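Side-chain contacts in ABC transporter (Caldanaerobius, PDB 4G68), which probably captures xylose-based oligosaccharides from xylan breakdown as the extracellular solute-binding component of an ABC transporter: residues 123-128 with 132-137; 222-227 with 431-436; 371-374 with 378-381; 207-212 with 296-301. One frame throughout, in Å; residues are numbered along the deposited sequence.

Overall arrangement
Following the chain from its N terminus, contact 1 comes first and is local: strand 122-126 is joined to the short helix 132-136 across a three-residue linker. Segment 207-212 opens contact 4, but segment 222-227 opens contact 2 before contact 4 closes at 296-301, so the two long loops cross. Contact 3, the end of helix 356-377 with the loop after it, is another local turn, nested inside the loop of contact 2, which closes last at 431-436. Contacts 1 and 4 reach the same mixed sheet on opposite sides of the chain's centre, their centres about 37 Å apart. Contacts 1, 2 and 3 each bring a residue to the bound sugar; contact 4 does not.

Contact 1: 123-128 with 132-137; sequences FQTWAG and QPFVEA. With XYP (beta-D-xylopyranose), chain D; XYP (beta-D-xylopyranose), chain B.
Phe-123 and Phe-134 meet with their rings turned obliquely to one another, and the nearest carbons, Phe-123 CE1 and Phe-134 CD2, are 4.2 Å apart. The Phe-123 ring gets there because its CG is tucked between the backbone N and the carbonyl carbon (chi1 60°). Thr-125, two residues on, runs past Phe-134 in the opposite direction, its OG1 lying at the rim of that ring, near the ring plane, 3.9 Å from CE2. The polar partner of this hydroxyl is Ser-131 OG, in the linker between the segments. Residues 123-126 belong to a strand of the central mixed sheet, flanked by strand 64-69 in parallel and strand 341-349 in antiparallel, in the periplasmic-binding-protein-type fold of this family, where ligand generally lies in the cleft between two lobes. Phe-123 and Thr-125 thus face helix 132-136, with helix 103-115 completing the apolar surroundings through Ile-110 and Ile-114. Trp-126, at the end of the strand, reaches the glycan. Its NE1 donates a fairly straight bond to O3 of the chain D xylopyranose (3.2 Å, 160°) and a weak, bent one to O4 of the same sugar, while C2 of the chain B xylopyranose lies over one indole face toward its rim; Phe-130 meets the indole edge to face. On the helix, Gln-132 stretches its amide alongside Glu-136, and NE2 reaches OE2 at 2.9 Å, approaching from above the carboxylate plane.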
loop_
_atom_site.group_PDB
_atom_site.type_symbol
_atom_site.label_atom_id
_atom_site.label_comp_id
_atom_site.label_asym_id
_atom_site.label_seq_id
_atom_site.Cartn_x
_atom_site.Cartn_y
_atom_site.Cartn_z
ATOM N N PHE A 123 -17.623 0.556 4.070
ATOM C CA PHE A 123 -16.652 -0.348 3.499
ATOM C C PHE A 123 -15.292 0.331 3.423
ATOM O O PHE A 123 -15.196 1.554 3.144
ATOM C CB PHE A 123 -17.117 -0.899 2.078
ATOM C CG PHE A 123 -17.333 0.155 1.039
ATOM C CD1 PHE A 123 -16.273 0.503 0.155
ATOM C CD2 PHE A 123 -18.574 0.734 0.856
ATOM C CE1 PHE A 123 -16.473 1.462 -0.847
ATOM C CE2 PHE A 123 -18.799 1.684 -0.152
ATOM C CZ PHE A 123 -17.763 2.022 -1.041
ATOM N N GLN A 124 -14.262 -0.477 3.623
ATOM C CA GLN A 124 -12.895 -0.028 3.451
ATOM C C GLN A 124 -12.588 0.032 1.963
ATOM O O GLN A 124 -13.156 -0.721 1.191
ATOM C CB GLN A 124 -11.965 -0.999 4.142
ATOM C CG GLN A 124 -10.489 -0.666 4.072
ATOM C CD GLN A 124 -9.580 -1.688 4.749
ATOM O OE1 GLN A 124 -10.055 -2.573 5.440
ATOM N NE2 GLN A 124 -8.257 -1.495 4.634
ATOM N N THR A 125 -11.748 0.982 1.540
ATOM C CA THR A 125 -11.483 1.103 0.143
ATOM C C THR A 125 -10.103 1.740 0.004
ATOM O O THR A 125 -9.474 2.116 1.012
ATOM C CB THR A 125 -12.551 1.962 -0.584
ATOM O OG1 THR A 125 -12.352 1.856 -1.972
ATOM C CG2 THR A 125 -12.435 3.456 -0.205
ATOM N N TRP A 126 -9.690 1.831 -1.230
ATOM C CA TRP A 126 -8.508 2.590 -1.620
ATOM C C TRP A 126 -8.957 3.797 -2.372
ATOM O O TRP A 126 -9.676 3.694 -3.361
ATOM C CB TRP A 126 -7.569 1.745 -2.533
ATOM C CG TRP A 126 -6.962 0.584 -1.723
ATOM C CD1 TRP A 126 -5.870 0.584 -0.878
ATOM C CD2 TRP A 126 -7.488 -0.751 -1.662
ATOM N NE1 TRP A 126 -5.676 -0.657 -0.316
ATOM C CE2 TRP A 126 -6.597 -1.512 -0.789
ATOM C CE3 TRP A 126 -8.566 -1.398 -2.283
ATOM C CZ2 TRP A 126 -6.825 -2.814 -0.481
ATOM C CZ3 TRP A 126 -8.769 -2.757 -2.012
ATOM C CH2 TRP A 126 -7.880 -3.451 -1.152
ATOM N N ALA A 127 -8.575 4.971 -1.856
ATOM C CA ALA A 127 -9.011 6.240 -2.492
ATOM C C ALA A 127 -8.248 6.487 -3.761
ATOM O O ALA A 127 -7.140 5.950 -3.914
ATOM C CB ALA A 127 -8.804 7.407 -1.513
ATOM N N GLY A 128 -8.779 7.386 -4.625
ATOM C CA GLY A 128 -8.235 7.602 -5.974
ATOM C C GLY A 128 -8.882 6.745 -7.004
ATOM O O GLY A 128 -10.125 6.549 -7.030
ATOM N N GLN A 132 -12.898 5.491 -7.951
ATOM C CA GLN A 132 -13.498 6.514 -8.844
ATOM C C GLN A 132 -14.765 5.950 -9.540
ATOM O O GLN A 132 -15.783 6.683 -9.659
ATOM C CB GLN A 132 -12.457 7.016 -9.877
ATOM C CG GLN A 132 -12.943 8.229 -10.687
ATOM C CD GLN A 132 -11.942 8.615 -11.733
ATOM O OE1 GLN A 132 -10.790 8.183 -11.685
ATOM N NE2 GLN A 132 -12.368 9.408 -12.725
ATOM N N PRO A 133 -14.735 4.667 -9.984
ATOM C CA PRO A 133 -15.929 4.148 -10.638
ATOM C C PRO A 133 -17.133 4.099 -9.703
ATOM O O PRO A 133 -18.233 4.374 -10.160
ATOM C CB PRO A 133 -15.533 2.703 -11.027
ATOM C CG PRO A 133 -14.038 2.715 -11.079
ATOM C CD PRO A 133 -13.617 3.698 -10.030
ATOM N N PHE A 134 -16.937 3.707 -8.432
ATOM C CA PHE A 134 -18.050 3.648 -7.476
ATOM C C PHE A 134 -18.701 5.035 -7.323
ATOM O O PHE A 134 -19.931 5.172 -7.277
ATOM C CB PHE A 134 -17.564 3.231 -6.073
ATOM C CG PHE A 134 -16.605 2.039 -6.017
ATOM C CD1 PHE A 134 -16.614 1.030 -6.950
ATOM C CD2 PHE A 134 -15.734 1.931 -4.945
ATOM C CE1 PHE A 134 -15.710 -0.042 -6.855
ATOM C CE2 PHE A 134 -14.886 0.816 -4.813
ATOM C CZ PHE A 134 -14.850 -0.141 -5.809
ATOM N N VAL A 135 -17.841 6.063 -7.232
ATOM C CA VAL A 135 -18.297 7.475 -7.057
ATOM C C VAL A 135 -19.003 7.933 -8.300
ATOM O O VAL A 135 -20.105 8.492 -8.214
ATOM C CB VAL A 135 -17.110 8.377 -6.706
ATOM C CG1 VAL A 135 -17.495 9.868 -6.671
ATOM C CG2 VAL A 135 -16.592 7.976 -5.319
ATOM N N GLU A 136 -18.411 7.662 -9.460
ATOM C CA GLU A 136 -19.024 8.079 -10.756
ATOM C C GLU A 136 -20.364 7.365 -11.025
ATOM O O GLU A 136 -21.306 7.942 -11.640
ATOM C CB GLU A 136 -18.019 7.859 -11.866
ATOM C CG GLU A 136 -16.948 8.919 -11.812
ATOM C CD GLU A 136 -16.024 8.840 -13.012
ATOM O OE1 GLU A 136 -16.106 7.852 -13.786
ATOM O OE2 GLU A 136 -15.199 9.757 -13.150
ATOM N N ALA A 137 -20.506 6.142 -10.506
ATOM C CA ALA A 137 -21.779 5.420 -10.652
ATOM C C ALA A 137 -22.857 5.838 -9.642
ATOM O O ALA A 137 -23.928 5.256 -9.600
ATOM C CB ALA A 137 -21.506 3.925 -10.521
HETATM C C1 XYP D . -3.274 -4.222 3.910
HETATM C C2 XYP D . -3.314 -2.698 3.768
HETATM C C3 XYP D . -3.925 -2.418 2.376
HETATM C C4 XYP D . -2.995 -3.074 1.381
HETATM C C5 XYP D . -2.878 -4.583 1.672
HETATM O O2 XYP D . -4.214 -2.211 4.762
HETATM O O3 XYP D . -3.824 -0.985 2.235
HETATM O O4 XYP D . -3.605 -2.891 0.099
HETATM O O5 XYP D . -2.356 -4.733 2.998
HETATM C C1 XYP B . -2.777 -2.804 -1.020
HETATM C C2 XYP B . -3.580 -3.241 -2.241
HETATM C C3 XYP B . -2.696 -3.049 -3.478
HETATM C C4 XYP B . -2.062 -1.635 -3.530
HETATM C C5 XYP B . -1.447 -1.204 -2.168
HETATM O O2 XYP B . -4.012 -4.574 -2.058
HETATM O O3 XYP B . -3.538 -3.301 -4.625
HETATM O O4 XYP B . -1.061 -1.523 -4.546
HETATM O O5 XYP B . -2.368 -1.457 -1.113
#

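Contact 2: 222-227 with 431-436; sequences KDEWPG and LVAQLF. With XYP (beta-D-xylopyranose), chain B.
Phe-436 CG stands anti to its carbonyl carbon (chi1 -82°), which swings the ring from helix 422-436 toward Gly-227, and Glu-224 is placed likewise (chi1 -61°), its extended chain carrying the carboxylate to Ala-433. The phenyl ring presents its edge to the glycine: Gly-227 O lies in the ring plane, 3.3 Å from Phe-436 CE1 and 3.4 Å from CZ, with Gly-227 CA a similar 3.5 Å from CE1. A bare CA lets the ring come this close. Val-432 adds a looser touch, its CG1 4.2 Å from Gly-227 O. One turn before Phe-436, the methyl of Ala-433 lies against the acid group of Glu-224, with OE2 3.5 Å from CB. Glu-224 occupies the N-cap position of helix 225-239, so this contact sets the start of that helix against helix 422-436. Its OE1 also lies close to Asp-430 OD1, a pairing of like charges that may raise the pKa of one of the acids. At the helix start Trp-225 reaches the bound glycan: Pro-226 CD covers one indole face, and the chain B xylopyranose packs on the opposite face, its C3 3.7 Å from CD2. Asp-104 OD2 accepts a hydrogen bond from Trp-225 NE1, which probably helps fix the rotation of the indole, and Lys-107 makes a cation-pi contact with it.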
loop_
_atom_site.group_PDB
_atom_site.type_symbol
_atom_site.label_atom_id
_atom_site.label_comp_id
_atom_site.label_asym_id
_atom_site.label_seq_id
_atom_site.Cartn_x
_atom_site.Cartn_y
_atom_site.Cartn_z
ATOM N N LYS A 222 2.519 -13.906 -6.737
ATOM C CA LYS A 222 1.276 -14.506 -7.211
ATOM C C LYS A 222 0.095 -13.590 -7.518
ATOM O O LYS A 222 -0.539 -13.725 -8.562
ATOM C CB LYS A 222 0.819 -15.632 -6.237
ATOM C CG LYS A 222 -0.287 -16.529 -6.847
ATOM C CD LYS A 222 -0.631 -17.617 -5.804
ATOM C CE LYS A 222 -2.050 -18.180 -5.973
ATOM N NZ LYS A 222 -2.205 -18.962 -7.228
ATOM N N ASP A 223 -0.158 -12.648 -6.621
ATOM C CA ASP A 223 -1.217 -11.693 -6.748
ATOM C C ASP A 223 -0.832 -10.403 -7.492
ATOM O O ASP A 223 -1.658 -9.514 -7.674
ATOM C CB ASP A 223 -1.889 -11.406 -5.397
ATOM C CG ASP A 223 -2.558 -12.599 -4.806
ATOM O OD1 ASP A 223 -3.482 -13.180 -5.463
ATOM O OD2 ASP A 223 -2.178 -12.950 -3.656
ATOM N N GLU A 224 0.427 -10.351 -7.965
ATOM C CA GLU A 224 0.928 -9.378 -8.934
ATOM C C GLU A 224 1.196 -7.967 -8.397
ATOM O O GLU A 224 2.235 -7.341 -8.750
ATOM C CB GLU A 224 0.010 -9.324 -10.163
ATOM C CG GLU A 224 -0.058 -10.708 -10.872
ATOM C CD GLU A 224 -0.620 -10.618 -12.296
ATOM O OE1 GLU A 224 -1.250 -9.601 -12.663
ATOM O OE2 GLU A 224 -0.434 -11.648 -13.053
ATOM N N TRP A 225 0.339 -7.471 -7.513
ATOM C CA TRP A 225 0.543 -6.128 -7.027
ATOM C C TRP A 225 1.844 -5.962 -6.154
ATOM O O TRP A 225 2.465 -4.946 -6.233
ATOM C CB TRP A 225 -0.746 -5.610 -6.340
ATOM C CG TRP A 225 -1.044 -6.291 -5.059
ATOM C CD1 TRP A 225 -1.885 -7.385 -4.819
ATOM C CD2 TRP A 225 -0.409 -5.973 -3.770
ATOM N NE1 TRP A 225 -1.835 -7.772 -3.510
ATOM C CE2 TRP A 225 -0.937 -6.939 -2.814
ATOM C CE3 TRP A 225 0.585 -5.015 -3.333
ATOM C CZ2 TRP A 225 -0.572 -6.928 -1.447
ATOM C CZ3 TRP A 225 0.971 -5.055 -1.944
ATOM C CH2 TRP A 225 0.386 -6.004 -1.022
ATOM N N PRO A 226 2.273 -7.007 -5.414
ATOM C CA PRO A 226 3.514 -6.752 -4.621
ATOM C C PRO A 226 4.755 -6.544 -5.456
ATOM O O PRO A 226 5.564 -5.650 -5.160
ATOM C CB PRO A 226 3.662 -8.022 -3.796
ATOM C CG PRO A 226 2.209 -8.534 -3.627
ATOM C CD PRO A 226 1.631 -8.274 -4.998
ATOM N N GLY A 227 4.886 -7.306 -6.525
ATOM C CA GLY A 227 6.002 -7.114 -7.481
ATOM C C GLY A 227 5.858 -5.806 -8.255
ATOM O O GLY A 227 6.832 -5.150 -8.583
ATOM N N LEU A 431 1.367 -7.294 -17.034
ATOM C CA LEU A 431 2.565 -7.015 -17.879
ATOM C C LEU A 431 3.821 -6.968 -17.003
ATOM O O LEU A 431 4.863 -7.477 -17.421
ATOM C CB LEU A 431 2.424 -5.740 -18.677
ATOM C CG LEU A 431 1.472 -5.905 -19.878
ATOM C CD1 LEU A 431 1.350 -4.567 -20.635
ATOM C CD2 LEU A 431 1.942 -7.000 -20.823
ATOM N N VAL A 432 3.705 -6.406 -15.797
ATOM C CA VAL A 432 4.788 -6.479 -14.821
ATOM C C VAL A 432 5.063 -7.931 -14.415
ATOM O O VAL A 432 6.251 -8.370 -14.268
ATOM C CB VAL A 432 4.571 -5.507 -13.627
ATOM C CG1 VAL A 432 5.619 -5.747 -12.573
ATOM C CG2 VAL A 432 4.712 -4.063 -14.108
ATOM N N ALA A 433 4.001 -8.729 -14.282
ATOM C CA ALA A 433 4.227 -10.127 -13.914
ATOM C C ALA A 433 5.024 -10.855 -15.079
ATOM O O ALA A 433 5.936 -11.646 -14.820
ATOM C CB ALA A 433 2.870 -10.745 -13.642
ATOM N N GLN A 434 4.680 -10.557 -16.335
ATOM C CA GLN A 434 5.531 -11.026 -17.480
ATOM C C GLN A 434 6.938 -10.563 -17.403
ATOM O O GLN A 434 7.842 -11.358 -17.717
ATOM C CB GLN A 434 4.859 -10.701 -18.845
ATOM C CG GLN A 434 3.564 -11.450 -18.939
ATOM C CD GLN A 434 2.592 -10.907 -19.951
ATOM O OE1 GLN A 434 2.962 -10.440 -21.028
ATOM N NE2 GLN A 434 1.309 -10.916 -19.570
ATOM N N LEU A 435 7.213 -9.320 -16.950
ATOM C CA LEU A 435 8.631 -8.878 -16.789
ATOM C C LEU A 435 9.382 -9.810 -15.795
ATOM O O LEU A 435 10.525 -10.236 -16.081
ATOM C CB LEU A 435 8.759 -7.421 -16.270
ATOM C CG LEU A 435 8.448 -6.324 -17.312
ATOM C CD1 LEU A 435 8.530 -4.974 -16.630
ATOM C CD2 LEU A 435 9.568 -6.373 -18.410
ATOM N N PHE A 436 8.745 -10.032 -14.638
ATOM C CA PHE A 436 9.344 -10.922 -13.605
ATOM C C PHE A 436 9.620 -12.337 -14.128
ATOM O O PHE A 436 10.624 -12.994 -13.741
ATOM C CB PHE A 436 8.441 -10.988 -12.379
ATOM C CG PHE A 436 8.614 -9.827 -11.458
ATOM C CD1 PHE A 436 7.590 -8.853 -11.326
ATOM C CD2 PHE A 436 9.699 -9.788 -10.640
ATOM C CE1 PHE A 436 7.724 -7.788 -10.439
ATOM C CE2 PHE A 436 9.846 -8.750 -9.717
ATOM C CZ PHE A 436 8.852 -7.742 -9.620
HETATM C C1 XYP B . -2.777 -2.804 -1.020
HETATM C C2 XYP B . -3.580 -3.241 -2.241
HETATM C C3 XYP B . -2.696 -3.049 -3.478
HETATM C C4 XYP B . -2.062 -1.635 -3.530
HETATM C C5 XYP B . -1.447 -1.204 -2.168
HETATM O O2 XYP B . -4.012 -4.574 -2.058
HETATM O O3 XYP B . -3.538 -3.301 -4.625
HETATM O O4 XYP B . -1.061 -1.523 -4.546
HETATM O O5 XYP B . -2.368 -1.457 -1.113
#

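Contact 3: 371-374 with 378-381; sequences SDMD and ATGL. With XYS (alpha-D-xylopyranose), chain C.
The contact belongs to a helix C terminus beside the glycan pocket, where helix 356-377 stops at Ala-378, a residue with left-handed backbone angles (phi 66°), and the chain folds back as Thr-379 and Gly-380. Asp-374 dominates the exchange. Its carbonyl O takes two backbone N-H groups, both weakly: Ala-378 N at 2.8 Å and Thr-379 N at 3.3 Å, each bond well bent. The side chain of the same residue grips the turn again, Thr-379 OG1 donating to OD1 at 2.8 Å. That hydroxyl arrives on the anti side of the carboxylate oxygen, 18° out of its plane, and the two side chains cross at about a right angle. Thr-379 OG1 is set between the backbone N and the carbonyl carbon (chi1 43°), which points it at the acid and leaves CG2 to face the sugar, 3.5 Å from O5 of the alpha-xylopyranose. Met-373, bent at its thioether, brings CE to 3.9 Å from the same Thr-379 OG1. The other carboxylate oxygen of Asp-374, OD2, lies near Asp-175 OD2, a closeness of like charges that may raise the pKa of one of them. The sugar is also held by Thr-72 OG1 and Gly-73 N. Around the turn, Met-373 and Thr-379 rest on helix 76-90, Ala-378 and Thr-379 on helix 306-310, and Leu-381, packed on helix 396-406, starts the short strand 381-382 that pairs antiparallel with strand 168-184.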
loop_
_atom_site.group_PDB
_atom_site.type_symbol
_atom_site.label_atom_id
_atom_site.label_comp_id
_atom_site.label_asym_id
_atom_site.label_seq_id
_atom_site.Cartn_x
_atom_site.Cartn_y
_atom_site.Cartn_z
ATOM N N SER A 371 -6.923 4.427 12.377
ATOM C CA SER A 371 -5.710 5.213 12.245
ATOM C C SER A 371 -4.789 5.094 13.450
ATOM O O SER A 371 -3.568 4.943 13.314
ATOM C CB SER A 371 -6.079 6.685 12.019
ATOM O OG SER A 371 -4.909 7.504 11.894
ATOM N N ASP A 372 -5.337 5.282 14.656
ATOM C CA ASP A 372 -4.563 5.047 15.901
ATOM C C ASP A 372 -4.036 3.618 15.981
ATOM O O ASP A 372 -2.882 3.451 16.381
ATOM C CB ASP A 372 -5.432 5.278 17.129
ATOM C CG ASP A 372 -5.775 6.767 17.367
ATOM O OD1 ASP A 372 -5.421 7.614 16.595
ATOM O OD2 ASP A 372 -6.467 7.030 18.424
ATOM N N MET A 373 -4.844 2.607 15.621
ATOM C CA MET A 373 -4.431 1.202 15.677
ATOM C C MET A 373 -3.242 1.041 14.716
ATOM O O MET A 373 -2.250 0.429 15.084
ATOM C CB MET A 373 -5.566 0.241 15.186
ATOM C CG MET A 373 -5.200 -1.250 15.089
ATOM S SD MET A 373 -6.427 -2.241 14.098
ATOM C CE MET A 373 -5.948 -1.775 12.454
ATOM N N ASP A 374 -3.364 1.574 13.507
ATOM C CA ASP A 374 -2.323 1.447 12.470
ATOM C C ASP A 374 -1.009 1.959 13.018
ATOM O O ASP A 374 0.039 1.365 12.851
ATOM C CB ASP A 374 -2.641 2.268 11.237
ATOM C CG ASP A 374 -3.536 1.596 10.262
ATOM O OD1 ASP A 374 -3.728 0.343 10.253
ATOM O OD2 ASP A 374 -4.052 2.347 9.390
ATOM N N ALA A 378 1.731 -0.784 13.562
ATOM C CA ALA A 378 2.465 -0.649 12.315
ATOM C C ALA A 378 1.826 -1.369 11.126
ATOM O O ALA A 378 2.493 -1.739 10.184
ATOM C CB ALA A 378 3.990 -0.994 12.440
ATOM N N THR A 379 0.502 -1.446 11.110
ATOM C CA THR A 379 -0.213 -1.929 9.937
ATOM C C THR A 379 -0.532 -0.753 8.997
ATOM O O THR A 379 -1.054 -0.959 7.917
ATOM C CB THR A 379 -1.574 -2.570 10.337
ATOM O OG1 THR A 379 -2.205 -1.767 11.303
ATOM C CG2 THR A 379 -1.356 -3.959 10.956
ATOM N N GLY A 380 -0.188 0.466 9.386
ATOM C CA GLY A 380 -0.373 1.588 8.449
ATOM C C GLY A 380 0.212 2.851 9.007
ATOM O O GLY A 380 0.712 2.813 10.129
ATOM N N LEU A 381 0.240 3.927 8.199
ATOM C CA LEU A 381 0.692 5.244 8.679
ATOM C C LEU A 381 -0.579 6.064 8.921
ATOM O O LEU A 381 -1.429 6.120 8.092
ATOM C CB LEU A 381 1.649 5.887 7.660
ATOM C CG LEU A 381 3.042 5.210 7.559
ATOM C CD1 LEU A 381 3.692 5.632 6.223
ATOM C CD2 LEU A 381 3.867 5.754 8.729
HETATM C C1 XYS C . -3.659 -7.029 8.295
HETATM C C2 XYS C . -4.037 -7.475 6.863
HETATM C C3 XYS C . -3.287 -6.738 5.743
HETATM C C4 XYS C . -3.196 -5.233 6.052
HETATM C C5 XYS C . -2.580 -5.020 7.433
HETATM O O1 XYS C . -3.398 -8.055 9.199
HETATM O O2 XYS C . -4.026 -8.828 6.619
HETATM O O3 XYS C . -3.954 -7.010 4.565
HETATM O O4 XYS C . -2.653 -4.447 5.016
HETATM O O5 XYS C . -2.803 -5.937 8.399
#

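Contact 4: 207-212 with 296-301; sequences KTFKSK and AAMYFG
Phe-209 and Ala-297 mark the nearest approach of the two backbones, 7.4 Å from CA to CA, where the last turn of helix 199-211 lies beside the residues leading into strand 298-300. With its CG anti to the carbonyl carbon (chi1 -69°), Phe-209 extends its ring from the helix, and the methyl of Ala-297 settles over the middle of one face: CB is 3.5 Å from the ring centroid and 9° off the normal, a nearly axial CH-pi contact. All six ring carbons are accordingly at similar distances from the methyl, CE2 being 3.6 Å from CB. Selenomethionine Met-298 approaches the ring obliquely, its CE 4.3 Å from Phe-209 CD2. No hydrogen bond joins the segments; the contact is purely apolar and buried. At the helix end the backbone is finished by a doubled acceptor, since Thr-208 O takes both Ser-211 OG at 2.7 Å and Lys-212 N at 3.2 Å. Phe-188 of helix 185-191 meets the Phe-209 ring edge to face and also touches Ala-297 and Met-298, while Leu-202 and Ile-206 of helix 199-211 pack on Met-298. Beyond, strand 298-300 pairs antiparallel with strand 168-184, and its Tyr-299 lies against helix 284-292; the end of helix 199-211 rests against the start of strand 298-300, where the backbone of Ala-297 and Met-298 also bonds to Thr-215 and Ala-218.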
loop_
_atom_site.group_PDB
_atom_site.type_symbol
_atom_site.label_atom_id
_atom_site.label_comp_id
_atom_site.label_asym_id
_atom_site.label_seq_id
_atom_site.Cartn_x
_atom_site.Cartn_y
_atom_site.Cartn_z
ATOM N N LYS A 207 23.970 -9.898 -5.190
ATOM C CA LYS A 207 24.977 -10.887 -5.615
ATOM C C LYS A 207 25.720 -11.415 -4.429
ATOM O O LYS A 207 25.977 -12.624 -4.352
ATOM C CB LYS A 207 25.961 -10.322 -6.660
ATOM C CG LYS A 207 25.296 -10.110 -8.027
ATOM C CD LYS A 207 26.271 -9.555 -9.068
ATOM C CE LYS A 207 25.621 -9.254 -10.430
ATOM N NZ LYS A 207 26.332 -8.186 -11.248
ATOM N N THR A 208 25.992 -10.559 -3.446
ATOM C CA THR A 208 26.703 -10.994 -2.234
ATOM C C THR A 208 25.869 -11.969 -1.423
ATOM O O THR A 208 26.367 -13.096 -1.044
ATOM C CB THR A 208 27.155 -9.811 -1.340
ATOM O OG1 THR A 208 28.126 -9.039 -2.037
ATOM C CG2 THR A 208 27.832 -10.305 0.018
ATOM N N PHE A 209 24.596 -11.609 -1.198
ATOM C CA PHE A 209 23.738 -12.532 -0.462
ATOM C C PHE A 209 23.557 -13.839 -1.195
ATOM O O PHE A 209 23.634 -14.932 -0.570
ATOM C CB PHE A 209 22.386 -11.892 -0.047
ATOM C CG PHE A 209 22.512 -10.826 1.018
ATOM C CD1 PHE A 209 22.939 -11.152 2.341
ATOM C CD2 PHE A 209 22.173 -9.481 0.742
ATOM C CE1 PHE A 209 23.048 -10.140 3.292
ATOM C CE2 PHE A 209 22.301 -8.469 1.705
ATOM C CZ PHE A 209 22.744 -8.822 3.005
ATOM N N LYS A 210 23.314 -13.767 -2.504
ATOM C CA LYS A 210 23.057 -14.991 -3.283
ATOM C C LYS A 210 24.258 -15.940 -3.125
ATOM O O LYS A 210 24.058 -17.156 -2.938
ATOM C CB LYS A 210 22.881 -14.627 -4.778
ATOM C CG LYS A 210 22.635 -15.782 -5.759
ATOM C CD LYS A 210 21.362 -16.567 -5.470
ATOM C CE LYS A 210 20.876 -17.262 -6.763
ATOM N NZ LYS A 210 19.598 -17.981 -6.523
ATOM N N SER A 211 25.449 -15.380 -3.173
ATOM C CA SER A 211 26.722 -16.119 -3.054
ATOM C C SER A 211 26.867 -16.834 -1.697
ATOM O O SER A 211 27.551 -17.872 -1.589
ATOM C CB SER A 211 27.927 -15.200 -3.349
ATOM O OG SER A 211 28.352 -14.457 -2.180
ATOM N N LYS A 212 26.257 -16.278 -0.664
ATOM C CA LYS A 212 26.245 -16.854 0.650
ATOM C C LYS A 212 25.079 -17.789 0.855
ATOM O O LYS A 212 24.934 -18.352 1.951
ATOM C CB LYS A 212 26.232 -15.752 1.710
ATOM C CG LYS A 212 27.423 -14.829 1.625
ATOM C CD LYS A 212 28.716 -15.628 1.778
ATOM C CE LYS A 212 29.876 -14.748 2.134
ATOM N NZ LYS A 212 29.828 -13.616 1.213
ATOM N N ALA A 296 15.314 -14.065 4.519
ATOM C CA ALA A 296 15.719 -13.225 3.384
ATOM C C ALA A 296 16.309 -11.933 3.950
ATOM O O ALA A 296 15.893 -11.470 5.017
ATOM C CB ALA A 296 14.532 -12.915 2.444
ATOM N N ALA A 297 17.288 -11.368 3.230
ATOM C CA ALA A 297 18.001 -10.184 3.664
ATOM C C ALA A 297 17.117 -8.903 3.625
ATOM O O ALA A 297 17.265 -8.005 4.467
ATOM C CB ALA A 297 19.215 -9.930 2.739
HETATM N N MSE A 298 16.191 -8.818 2.662
HETATM C CA MSE A 298 15.450 -7.584 2.366
HETATM C C MSE A 298 14.018 -7.882 1.971
HETATM O O MSE A 298 13.651 -8.998 1.557
HETATM C CB MSE A 298 16.130 -6.890 1.179
HETATM C CG MSE A 298 17.515 -6.394 1.593
HETATM SE SE MSE A 298 18.393 -5.477 0.044
HETATM C CE MSE A 298 18.994 -7.109 -0.896
ATOM N N TYR A 299 13.174 -6.888 2.104
ATOM C CA TYR A 299 11.803 -7.024 1.664
ATOM C C TYR A 299 11.453 -5.594 1.156
ATOM O O TYR A 299 11.869 -4.616 1.730
ATOM C CB TYR A 299 10.943 -7.357 2.907
ATOM C CG TYR A 299 9.462 -7.520 2.553
ATOM C CD1 TYR A 299 8.933 -8.775 2.276
ATOM C CD2 TYR A 299 8.636 -6.416 2.466
ATOM C CE1 TYR A 299 7.580 -8.932 1.965
ATOM C CE2 TYR A 299 7.276 -6.545 2.131
ATOM C CZ TYR A 299 6.754 -7.790 1.923
ATOM O OH TYR A 299 5.408 -7.889 1.576
ATOM N N PHE A 300 10.722 -5.486 0.080
ATOM C CA PHE A 300 10.338 -4.138 -0.390
ATOM C C PHE A 300 8.838 -4.094 -0.674
ATOM O O PHE A 300 8.272 -4.961 -1.397
ATOM C CB PHE A 300 11.125 -3.692 -1.655
ATOM C CG PHE A 300 10.663 -2.367 -2.197
ATOM C CD1 PHE A 300 11.121 -1.149 -1.616
ATOM C CD2 PHE A 300 9.767 -2.314 -3.275
ATOM C CE1 PHE A 300 10.634 0.089 -2.075
ATOM C CE2 PHE A 300 9.289 -1.077 -3.756
ATOM C CZ PHE A 300 9.711 0.137 -3.174
ATOM N N GLY A 301 8.181 -3.092 -0.082
ATOM C CA GLY A 301 6.761 -2.898 -0.414
ATOM C C GLY A 301 6.140 -1.838 0.465
ATOM O O GLY A 301 6.843 -0.870 0.869
#